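Local coordinates for protein catalase-3 (Neurospora crassa, PDB 4AJ9) that breaks down hydrogen peroxide into water and oxygen as a heme-dependent catalase, a reaction that probably protects the cell from peroxide damage, at residues Thr294-Ala302 against Asn513-Ile521; Asp619-Val627 against Gly664-Phe674. All coordinates share one frame; numbering follows the deposited sequence.

How the contacts relate
Following the chain from its N terminus, contact 1 begins in the loop between strands 270-278 and 305-314 of the antiparallel catalase barrel and closes 210 residues later on the linker after helix 489-499. Contact 2 opens about a hundred residues further on, within the parallel-sheet C-terminal domain, and closes a loop of only 36 residues. The two are therefore in series, neither nested nor crossed. Contact 1 ties the barrel to the linker that leads to strand 533-537, whereas contact 2 joins the ends of helices 612-622 and 654-667. Their centres are about 27 Å apart and their nearest atoms about 7 Å, yet segment 513-521, through Ser-520, and contact 2, through Phe-674, both reach helix 454-468.

Contact 1 of 2, residues Thr294-Ala302 against Asn513-Ile521; sequences TKFLPEEFA and NNVTRGVSI
Glu-300 crosses Thr-516 and grips its hydroxyl with one carboxylate oxygen and the backbone N-H of Arg-517 with the other. Glu-300 OE1 accepts from Thr-516 OG1 at 2.6 Å, and Glu-300 OE2 takes the N-H of Arg-517 N at 2.9 Å. Each oxygen uses its syn lone pair, so the two bonds together fix the rotation of the carboxylate, which a bend at chi2 (81°) brings onto these donors. With its hydroxyl opposite the backbone N (chi1 -175°), Thr-516 presents its methyl to Phe-296: CG2 of Thr-516 sits at the ring edge, in plane, 4.0 Å from CE1 of Phe-296. Val-519 CG1 adds an apolar contact to Phe-296 CZ at 4.1 Å. Glu-299 crosses Arg-517 nearly at right angles, their flat groups 84° apart; the resulting salt bridge, Glu-299 OE1 to Arg-517 NE, is long at 3.5 Å. One water links Glu-299 OE1 to Arg-517 NH2 at the guanidinium edge, while another accepts from Glu-299 N and donates to Thr-516 OG1 and Arg-517 O. The positive phi of Gly-518 by itself calls for glycine, and a CB would also meet Glu-299 OE2. Helix 443-450 also covers Phe-296, through Leu-447. This is packing of linker against antiparallel barrel, in a large-subunit catalase with a C-terminal domain.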
loop_
_atom_site.group_PDB
_atom_site.type_symbol
_atom_site.label_atom_id
_atom_site.label_comp_id
_atom_site.label_asym_id
_atom_site.label_seq_id
_atom_site.Cartn_x
_atom_site.Cartn_y
_atom_site.Cartn_z
ATOM N N THR C 294 8.078 0.669 -35.114
ATOM C CA THR C 294 7.750 -0.573 -35.803
ATOM C C THR C 294 8.718 -0.820 -36.952
ATOM O O THR C 294 8.537 -1.759 -37.715
ATOM C CB THR C 294 6.288 -0.579 -36.356
ATOM O OG1 THR C 294 6.156 0.399 -37.397
ATOM C CG2 THR C 294 5.274 -0.265 -35.230
ATOM N N LYS C 295 9.735 0.031 -37.071
ATOM C CA LYS C 295 10.700 -0.069 -38.159
ATOM C C LYS C 295 12.109 -0.162 -37.587
ATOM O O LYS C 295 12.397 0.445 -36.557
ATOM C CB LYS C 295 10.624 1.160 -39.067
ATOM C CG LYS C 295 9.228 1.542 -39.559
ATOM C CD LYS C 295 8.802 0.714 -40.754
ATOM C CE LYS C 295 7.479 1.222 -41.334
ATOM N NZ LYS C 295 6.396 1.281 -40.312
ATOM N N PHE C 296 12.974 -0.934 -38.241
ATOM C CA PHE C 296 14.408 -0.885 -37.953
ATOM C C PHE C 296 15.184 -0.291 -39.131
ATOM O O PHE C 296 14.669 -0.211 -40.238
ATOM C CB PHE C 296 14.983 -2.253 -37.527
ATOM C CG PHE C 296 14.981 -3.303 -38.613
ATOM C CD1 PHE C 296 16.028 -3.386 -39.521
ATOM C CD2 PHE C 296 13.944 -4.219 -38.708
ATOM C CE1 PHE C 296 16.030 -4.351 -40.514
ATOM C CE2 PHE C 296 13.931 -5.183 -39.695
ATOM C CZ PHE C 296 14.975 -5.254 -40.606
ATOM N N LEU C 297 16.412 0.149 -38.878
ATOM C CA LEU C 297 17.242 0.737 -39.923
ATOM C C LEU C 297 18.186 -0.311 -40.502
ATOM O O LEU C 297 19.101 -0.765 -39.815
ATOM C CB LEU C 297 18.043 1.911 -39.355
ATOM C CG LEU C 297 18.930 2.697 -40.325
ATOM C CD1 LEU C 297 18.098 3.341 -41.404
ATOM C CD2 LEU C 297 19.720 3.751 -39.568
ATOM N N PRO C 298 17.967 -0.707 -41.768
ATOM C CA PRO C 298 18.857 -1.694 -42.388
ATOM C C PRO C 298 20.322 -1.310 -42.208
ATOM O O PRO C 298 20.673 -0.143 -42.367
ATOM C CB PRO C 298 18.453 -1.635 -43.858
ATOM C CG PRO C 298 16.996 -1.316 -43.803
ATOM C CD PRO C 298 16.831 -0.364 -42.645
ATOM N N GLU C 299 21.166 -2.276 -41.860
ATOM C CA GLU C 299 22.572 -1.996 -41.608
ATOM C C GLU C 299 23.315 -1.574 -42.868
ATOM O O GLU C 299 24.404 -1.015 -42.789
ATOM C CB GLU C 299 23.252 -3.206 -40.969
ATOM C CG GLU C 299 22.867 -3.366 -39.503
ATOM C CD GLU C 299 23.449 -4.594 -38.875
ATOM O OE1 GLU C 299 24.629 -4.899 -39.151
ATOM O OE2 GLU C 299 22.713 -5.252 -38.106
ATOM N N GLU C 300 22.718 -1.840 -44.023
ATOM C CA GLU C 300 23.303 -1.425 -45.292
ATOM C C GLU C 300 23.322 0.092 -45.386
ATOM O O GLU C 300 24.179 0.664 -46.055
ATOM C CB GLU C 300 22.521 -2.006 -46.479
ATOM C CG GLU C 300 22.713 -3.499 -46.700
ATOM C CD GLU C 300 21.854 -4.357 -45.783
ATOM O OE1 GLU C 300 20.855 -3.847 -45.240
ATOM O OE2 GLU C 300 22.181 -5.550 -45.609
ATOM N N PHE C 301 22.362 0.737 -44.726
ATOM C CA PHE C 301 22.239 2.196 -44.761
ATOM C C PHE C 301 23.077 2.873 -43.685
ATOM O O PHE C 301 23.567 3.984 -43.873
ATOM C CB PHE C 301 20.777 2.623 -44.575
ATOM C CG PHE C 301 19.830 2.045 -45.589
ATOM C CD1 PHE C 301 20.269 1.692 -46.852
ATOM C CD2 PHE C 301 18.492 1.864 -45.276
ATOM C CE1 PHE C 301 19.390 1.160 -47.779
ATOM C CE2 PHE C 301 17.605 1.340 -46.203
ATOM C CZ PHE C 301 18.055 0.987 -47.453
ATOM N N ALA C 302 23.213 2.210 -42.542
ATOM C CA ALA C 302 23.958 2.762 -41.412
ATOM C C ALA C 302 24.523 1.599 -40.620
ATOM O O ALA C 302 23.790 0.920 -39.889
ATOM C CB ALA C 302 23.053 3.616 -40.539
ATOM N N ASN C 513 11.385 -7.757 -52.975
ATOM C CA ASN C 513 12.382 -8.820 -52.831
ATOM C C ASN C 513 13.637 -8.381 -52.089
ATOM O O ASN C 513 14.657 -9.064 -52.128
ATOM C CB ASN C 513 12.795 -9.336 -54.209
ATOM C CG ASN C 513 11.607 -9.721 -55.052
ATOM O OD1 ASN C 513 10.703 -10.408 -54.581
ATOM N ND2 ASN C 513 11.583 -9.257 -56.296
ATOM N N ASN C 514 13.574 -7.236 -51.425
ATOM C CA ASN C 514 14.752 -6.735 -50.719
ATOM C C ASN C 514 15.170 -7.611 -49.532
ATOM O O ASN C 514 14.338 -8.233 -48.872
ATOM C CB ASN C 514 14.539 -5.278 -50.299
ATOM C CG ASN C 514 14.518 -4.333 -51.489
ATOM O OD1 ASN C 514 15.409 -4.374 -52.336
ATOM N ND2 ASN C 514 13.495 -3.493 -51.570
ATOM N N VAL C 515 16.472 -7.673 -49.281
ATOM C CA VAL C 515 16.998 -8.441 -48.163
ATOM C C VAL C 515 17.936 -7.545 -47.367
ATOM O O VAL C 515 18.472 -6.576 -47.898
ATOM C CB VAL C 515 17.793 -9.653 -48.649
ATOM C CG1 VAL C 515 16.893 -10.607 -49.429
ATOM C CG2 VAL C 515 18.957 -9.198 -49.506
ATOM N N THR C 516 18.132 -7.867 -46.097
ATOM C CA THR C 516 19.063 -7.112 -45.262
ATOM C C THR C 516 19.824 -8.065 -44.349
ATOM O O THR C 516 19.323 -9.127 -44.005
ATOM C CB THR C 516 18.343 -6.035 -44.427
ATOM O OG1 THR C 516 19.313 -5.248 -43.730
ATOM C CG2 THR C 516 17.371 -6.669 -43.424
ATOM N N ARG C 517 21.037 -7.686 -43.972
ATOM C CA ARG C 517 21.879 -8.545 -43.156
ATOM C C ARG C 517 21.579 -8.388 -41.677
ATOM O O ARG C 517 20.958 -7.413 -41.250
ATOM C CB ARG C 517 23.358 -8.218 -43.377
ATOM C CG ARG C 517 23.789 -6.846 -42.832
ATOM C CD ARG C 517 25.301 -6.669 -42.974
ATOM N NE ARG C 517 25.799 -5.413 -42.417
ATOM C CZ ARG C 517 26.248 -4.394 -43.148
ATOM N NH1 ARG C 517 26.258 -4.482 -44.473
ATOM N NH2 ARG C 517 26.692 -3.287 -42.558
ATOM N N GLY C 518 22.046 -9.344 -40.891
ATOM C CA GLY C 518 22.031 -9.186 -39.450
ATOM C C GLY C 518 20.742 -9.563 -38.745
ATOM O O GLY C 518 20.612 -9.308 -37.547
ATOM N N VAL C 519 19.786 -10.165 -39.454
ATOM C CA VAL C 519 18.530 -10.527 -38.799
ATOM C C VAL C 519 18.331 -12.037 -38.685
ATOM O O VAL C 519 17.461 -12.512 -37.936
ATOM C CB VAL C 519 17.301 -9.837 -39.463
ATOM C CG1 VAL C 519 17.449 -8.310 -39.403
ATOM C CG2 VAL C 519 17.140 -10.293 -40.884
ATOM N N SER C 520 19.143 -12.793 -39.418
ATOM C CA SER C 520 19.082 -14.255 -39.377
ATOM C C SER C 520 19.837 -14.843 -38.176
ATOM O O SER C 520 20.849 -14.299 -37.736
ATOM C CB SER C 520 19.625 -14.852 -40.682
ATOM O OG SER C 520 19.851 -16.252 -40.565
ATOM N N ILE C 521 19.338 -15.955 -37.647
ATOM C CA ILE C 521 20.041 -16.667 -36.585
ATOM C C ILE C 521 20.791 -17.853 -37.182
ATOM O O ILE C 521 21.971 -18.076 -36.900
ATOM C CB ILE C 521 19.060 -17.169 -35.504
ATOM C CG1 ILE C 521 18.459 -15.985 -34.731
ATOM C CG2 ILE C 521 19.764 -18.129 -34.549
ATOM C CD1 ILE C 521 17.238 -16.361 -33.912
HETATM O O HOH W 1 26.761 -3.148 -39.690
HETATM O O HOH W 2 20.095 -4.826 -41.370
HETATM O O HOH W 3 21.803 -7.058 -36.264
#

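Contact 2 of 2, residues Asp619-Val627 against Gly664-Phe674; sequences DGYRWGKPV and GLKVFKFLERF
Arg-673 runs extended from CG to NE alongside Tyr-621 at the C-terminal end of helix 612-622, where NH1 serves two backbone carbonyls. Arg-673 NH1 lies 2.7 Å from Lys-625 O, close to the guanidinium plane, and 3.0 Å from Tyr-621 O, on a lone pair of that carbonyl. Arg-673 NH2 adds a weak bond to Lys-625 O and has a second acceptor in Ala-647 O. The guanidinium is held flat between the Tyr-621 ring, 10° from parallel, and Phe-670 CB on the opposite face; Arg-673 CD makes a CH-pi contact 3.9 Å from the Tyr-621 ring centroid. With an alanine here, Lys-625 O would probably be left without its charged donor and the Tyr-621 ring without the chain that lies over its face. Tyr-621 OH bonds to Glu-646. Gly-624, with positive phi, is the C' residue of a Schellman motif, Lys-625 N bonding to Gly-620 O and Gly-624 N to Tyr-621 O, which ends the helix just before strand 627-630 of the parallel sheet, in a domain related to the class I glutamine amidotransferases. Phe-670 N donates to Gly-624 O at 2.8 Å, in the carbonyl plane and on a lone pair. Trp-623 O, just past the helix, takes Lys-669 NZ at 2.9 Å, a reach gained by bends at chi2 and chi3. Lys-625 NZ and Lys-669 NZ share a water, and both form salt bridges to Glu-243, which probably offsets their like charges; Lys-625 NZ also bonds to Phe-585 O. A further water donates to Arg-622 O and Arg-673 O. Beyond the polar groups, Pro-626 CG packs 4.0 Å from Phe-670 CE1, at the ring edge.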
loop_
_atom_site.group_PDB
_atom_site.type_symbol
_atom_site.label_atom_id
_atom_site.label_comp_id
_atom_site.label_asym_id
_atom_site.label_seq_id
_atom_site.Cartn_x
_atom_site.Cartn_y
_atom_site.Cartn_z
ATOM N N ASP C 619 14.813 -37.508 -29.511
ATOM C CA ASP C 619 14.544 -36.076 -29.376
ATOM C C ASP C 619 15.742 -35.292 -29.892
ATOM O O ASP C 619 15.595 -34.385 -30.698
ATOM C CB ASP C 619 14.302 -35.678 -27.912
ATOM C CG ASP C 619 12.950 -36.155 -27.362
ATOM O OD1 ASP C 619 12.013 -36.398 -28.148
ATOM O OD2 ASP C 619 12.828 -36.275 -26.119
ATOM N N GLY C 620 16.926 -35.639 -29.404
ATOM C CA GLY C 620 18.142 -34.946 -29.779
ATOM C C GLY C 620 18.267 -34.911 -31.288
ATOM O O GLY C 620 18.527 -33.861 -31.884
ATOM N N TYR C 621 18.051 -36.062 -31.916
ATOM C CA TYR C 621 18.122 -36.120 -33.374
ATOM C C TYR C 621 17.044 -35.275 -34.044
ATOM O O TYR C 621 17.346 -34.476 -34.928
ATOM C CB TYR C 621 18.056 -37.550 -33.893
ATOM C CG TYR C 621 18.008 -37.609 -35.405
ATOM C CD1 TYR C 621 19.180 -37.581 -36.167
ATOM C CD2 TYR C 621 16.798 -37.679 -36.071
ATOM C CE1 TYR C 621 19.131 -37.628 -37.557
ATOM C CE2 TYR C 621 16.742 -37.722 -37.448
ATOM C CZ TYR C 621 17.903 -37.699 -38.187
ATOM O OH TYR C 621 17.806 -37.744 -39.561
ATOM N N ARG C 622 15.789 -35.446 -33.634
ATOM C CA ARG C 622 14.695 -34.734 -34.286
ATOM C C ARG C 622 14.739 -33.218 -34.100
ATOM O O ARG C 622 14.223 -32.474 -34.924
ATOM C CB ARG C 622 13.344 -35.260 -33.810
ATOM C CG ARG C 622 12.560 -35.927 -34.914
ATOM C CD ARG C 622 12.745 -37.419 -34.914
ATOM N NE ARG C 622 11.733 -38.056 -34.086
ATOM C CZ ARG C 622 10.983 -39.090 -34.457
ATOM N NH1 ARG C 622 11.110 -39.629 -35.664
ATOM N NH2 ARG C 622 10.091 -39.579 -33.608
ATOM N N TRP C 623 15.328 -32.775 -32.999
ATOM C CA TRP C 623 15.435 -31.357 -32.697
ATOM C C TRP C 623 16.689 -30.734 -33.313
ATOM O O TRP C 623 17.034 -29.583 -33.021
ATOM C CB TRP C 623 15.413 -31.166 -31.180
ATOM C CG TRP C 623 14.106 -31.607 -30.583
ATOM C CD1 TRP C 623 12.924 -31.783 -31.243
ATOM C CD2 TRP C 623 13.853 -31.926 -29.212
ATOM N NE1 TRP C 623 11.943 -32.183 -30.362
ATOM C CE2 TRP C 623 12.490 -32.283 -29.109
ATOM C CE3 TRP C 623 14.646 -31.942 -28.057
ATOM C CZ2 TRP C 623 11.901 -32.654 -27.896
ATOM C CZ3 TRP C 623 14.062 -32.321 -26.851
ATOM C CH2 TRP C 623 12.699 -32.659 -26.782
ATOM N N GLY C 624 17.362 -31.499 -34.170
ATOM C CA GLY C 624 18.485 -30.999 -34.950
ATOM C C GLY C 624 19.839 -30.902 -34.256
ATOM O O GLY C 624 20.751 -30.254 -34.772
ATOM N N LYS C 625 19.980 -31.540 -33.099
ATOM C CA LYS C 625 21.237 -31.491 -32.351
ATOM C C LYS C 625 22.302 -32.399 -32.967
ATOM O O LYS C 625 21.978 -33.413 -33.595
ATOM C CB LYS C 625 21.023 -31.918 -30.889
ATOM C CG LYS C 625 19.969 -31.141 -30.140
ATOM C CD LYS C 625 19.830 -31.635 -28.696
ATOM C CE LYS C 625 18.630 -30.999 -28.009
ATOM N NZ LYS C 625 18.796 -29.510 -27.957
ATOM N N PRO C 626 23.577 -32.038 -32.791
ATOM C CA PRO C 626 24.645 -33.010 -33.050
ATOM C C PRO C 626 24.408 -34.232 -32.174
ATOM O O PRO C 626 24.276 -34.073 -30.961
ATOM C CB PRO C 626 25.908 -32.296 -32.562
ATOM C CG PRO C 626 25.552 -30.861 -32.476
ATOM C CD PRO C 626 24.082 -30.756 -32.271
ATOM N N VAL C 627 24.321 -35.418 -32.771
ATOM C CA VAL C 627 24.239 -36.650 -31.997
ATOM C C VAL C 627 25.359 -37.600 -32.408
ATOM O O VAL C 627 25.890 -37.514 -33.521
ATOM C CB VAL C 627 22.862 -37.334 -32.125
ATOM C CG1 VAL C 627 21.746 -36.381 -31.655
ATOM C CG2 VAL C 627 22.613 -37.796 -33.565
ATOM N N GLY C 664 30.091 -30.027 -34.821
ATOM C CA GLY C 664 28.653 -29.910 -34.966
ATOM C C GLY C 664 28.058 -28.865 -34.038
ATOM O O GLY C 664 27.071 -28.216 -34.390
ATOM N N LEU C 665 28.652 -28.701 -32.858
ATOM C CA LEU C 665 28.124 -27.748 -31.874
ATOM C C LEU C 665 28.239 -26.317 -32.359
ATOM O O LEU C 665 27.424 -25.477 -31.993
ATOM C CB LEU C 665 28.797 -27.911 -30.506
ATOM C CG LEU C 665 28.263 -29.043 -29.625
ATOM C CD1 LEU C 665 29.219 -29.325 -28.484
ATOM C CD2 LEU C 665 26.873 -28.727 -29.088
ATOM N N LYS C 666 29.242 -26.040 -33.192
ATOM C CA LYS C 666 29.369 -24.717 -33.807
ATOM C C LYS C 666 28.236 -24.457 -34.798
ATOM O O LYS C 666 27.687 -23.362 -34.839
ATOM C CB LYS C 666 30.732 -24.539 -34.490
ATOM C CG LYS C 666 31.897 -24.335 -33.523
ATOM C CD LYS C 666 33.133 -23.764 -34.224
ATOM C CE LYS C 666 34.136 -23.207 -33.214
ATOM N NZ LYS C 666 35.215 -22.391 -33.853
ATOM N N VAL C 667 27.887 -25.466 -35.596
ATOM C CA VAL C 667 26.726 -25.375 -36.483
ATOM C C VAL C 667 25.446 -25.269 -35.642
ATOM O O VAL C 667 24.493 -24.572 -36.002
ATOM C CB VAL C 667 26.632 -26.612 -37.386
ATOM C CG1 VAL C 667 25.406 -26.535 -38.280
ATOM C CG2 VAL C 667 27.911 -26.763 -38.221
ATOM N N PHE C 668 25.449 -26.002 -34.533
ATOM C CA PHE C 668 24.414 -25.957 -33.492
ATOM C C PHE C 668 23.076 -26.646 -33.803
ATOM O O PHE C 668 22.637 -27.514 -33.050
ATOM C CB PHE C 668 24.185 -24.533 -32.969
ATOM C CG PHE C 668 23.324 -24.506 -31.752
ATOM C CD1 PHE C 668 23.839 -24.902 -30.526
ATOM C CD2 PHE C 668 21.992 -24.147 -31.835
ATOM C CE1 PHE C 668 23.047 -24.913 -29.396
ATOM C CE2 PHE C 668 21.192 -24.164 -30.711
ATOM C CZ PHE C 668 21.717 -24.548 -29.488
ATOM N N LYS C 669 22.417 -26.245 -34.883
ATOM C CA LYS C 669 21.245 -26.964 -35.367
ATOM C C LYS C 669 21.470 -27.433 -36.795
ATOM O O LYS C 669 21.934 -26.670 -37.652
ATOM C CB LYS C 669 19.989 -26.089 -35.315
ATOM C CG LYS C 669 19.537 -25.705 -33.910
ATOM C CD LYS C 669 19.058 -26.908 -33.126
ATOM C CE LYS C 669 17.963 -26.502 -32.137
ATOM N NZ LYS C 669 17.753 -27.546 -31.103
ATOM N N PHE C 670 21.129 -28.689 -37.049
ATOM C CA PHE C 670 21.262 -29.254 -38.375
ATOM C C PHE C 670 19.937 -29.205 -39.111
ATOM O O PHE C 670 19.086 -30.077 -38.953
ATOM C CB PHE C 670 21.856 -30.657 -38.291
ATOM C CG PHE C 670 23.317 -30.644 -37.986
ATOM C CD1 PHE C 670 23.763 -30.467 -36.687
ATOM C CD2 PHE C 670 24.251 -30.727 -39.007
ATOM C CE1 PHE C 670 25.111 -30.417 -36.407
ATOM C CE2 PHE C 670 25.604 -30.680 -38.734
ATOM C CZ PHE C 670 26.037 -30.527 -37.426
ATOM N N LEU C 671 19.779 -28.161 -39.917
ATOM C CA LEU C 671 18.493 -27.808 -40.508
ATOM C C LEU C 671 18.063 -28.732 -41.644
ATOM O O LEU C 671 16.944 -28.617 -42.151
ATOM C CB LEU C 671 18.522 -26.360 -41.005
ATOM C CG LEU C 671 18.816 -25.295 -39.947
ATOM C CD1 LEU C 671 18.782 -23.893 -40.574
ATOM C CD2 LEU C 671 17.829 -25.404 -38.793
ATOM N N GLU C 672 18.933 -29.651 -42.043
ATOM C CA GLU C 672 18.560 -30.581 -43.103
ATOM C C GLU C 672 17.511 -31.560 -42.607
ATOM O O GLU C 672 16.901 -32.271 -43.400
ATOM C CB GLU C 672 19.775 -31.330 -43.656
ATOM C CG GLU C 672 20.865 -31.581 -42.645
ATOM C CD GLU C 672 21.771 -30.379 -42.470
ATOM O OE1 GLU C 672 22.405 -29.960 -43.462
ATOM O OE2 GLU C 672 21.851 -29.858 -41.343
ATOM N N ARG C 673 17.293 -31.578 -41.294
ATOM C CA ARG C 673 16.378 -32.542 -40.677
ATOM C C ARG C 673 14.942 -32.042 -40.610
ATOM O O ARG C 673 14.066 -32.708 -40.047
ATOM C CB ARG C 673 16.858 -32.904 -39.273
ATOM C CG ARG C 673 18.254 -33.492 -39.253
ATOM C CD ARG C 673 18.652 -33.962 -37.866
ATOM N NE ARG C 673 20.095 -34.152 -37.806
ATOM C CZ ARG C 673 20.814 -34.146 -36.691
ATOM N NH1 ARG C 673 20.228 -33.975 -35.514
ATOM N NH2 ARG C 673 22.127 -34.318 -36.760
ATOM N N PHE C 674 14.699 -30.871 -41.190
ATOM C CA PHE C 674 13.377 -30.264 -41.150
ATOM C C PHE C 674 12.766 -30.093 -42.529
ATOM O O PHE C 674 13.329 -29.414 -43.385
ATOM C CB PHE C 674 13.446 -28.922 -40.425
ATOM C CG PHE C 674 13.954 -29.045 -39.027
ATOM C CD1 PHE C 674 15.314 -29.028 -38.774
ATOM C CD2 PHE C 674 13.077 -29.242 -37.970
ATOM C CE1 PHE C 674 15.795 -29.167 -37.488
ATOM C CE2 PHE C 674 13.560 -29.385 -36.680
ATOM C CZ PHE C 674 14.915 -29.346 -36.443
HETATM O O HOH W 4 13.337 -33.333 -37.513
HETATM O O HOH W 5 19.890 -27.818 -29.600
#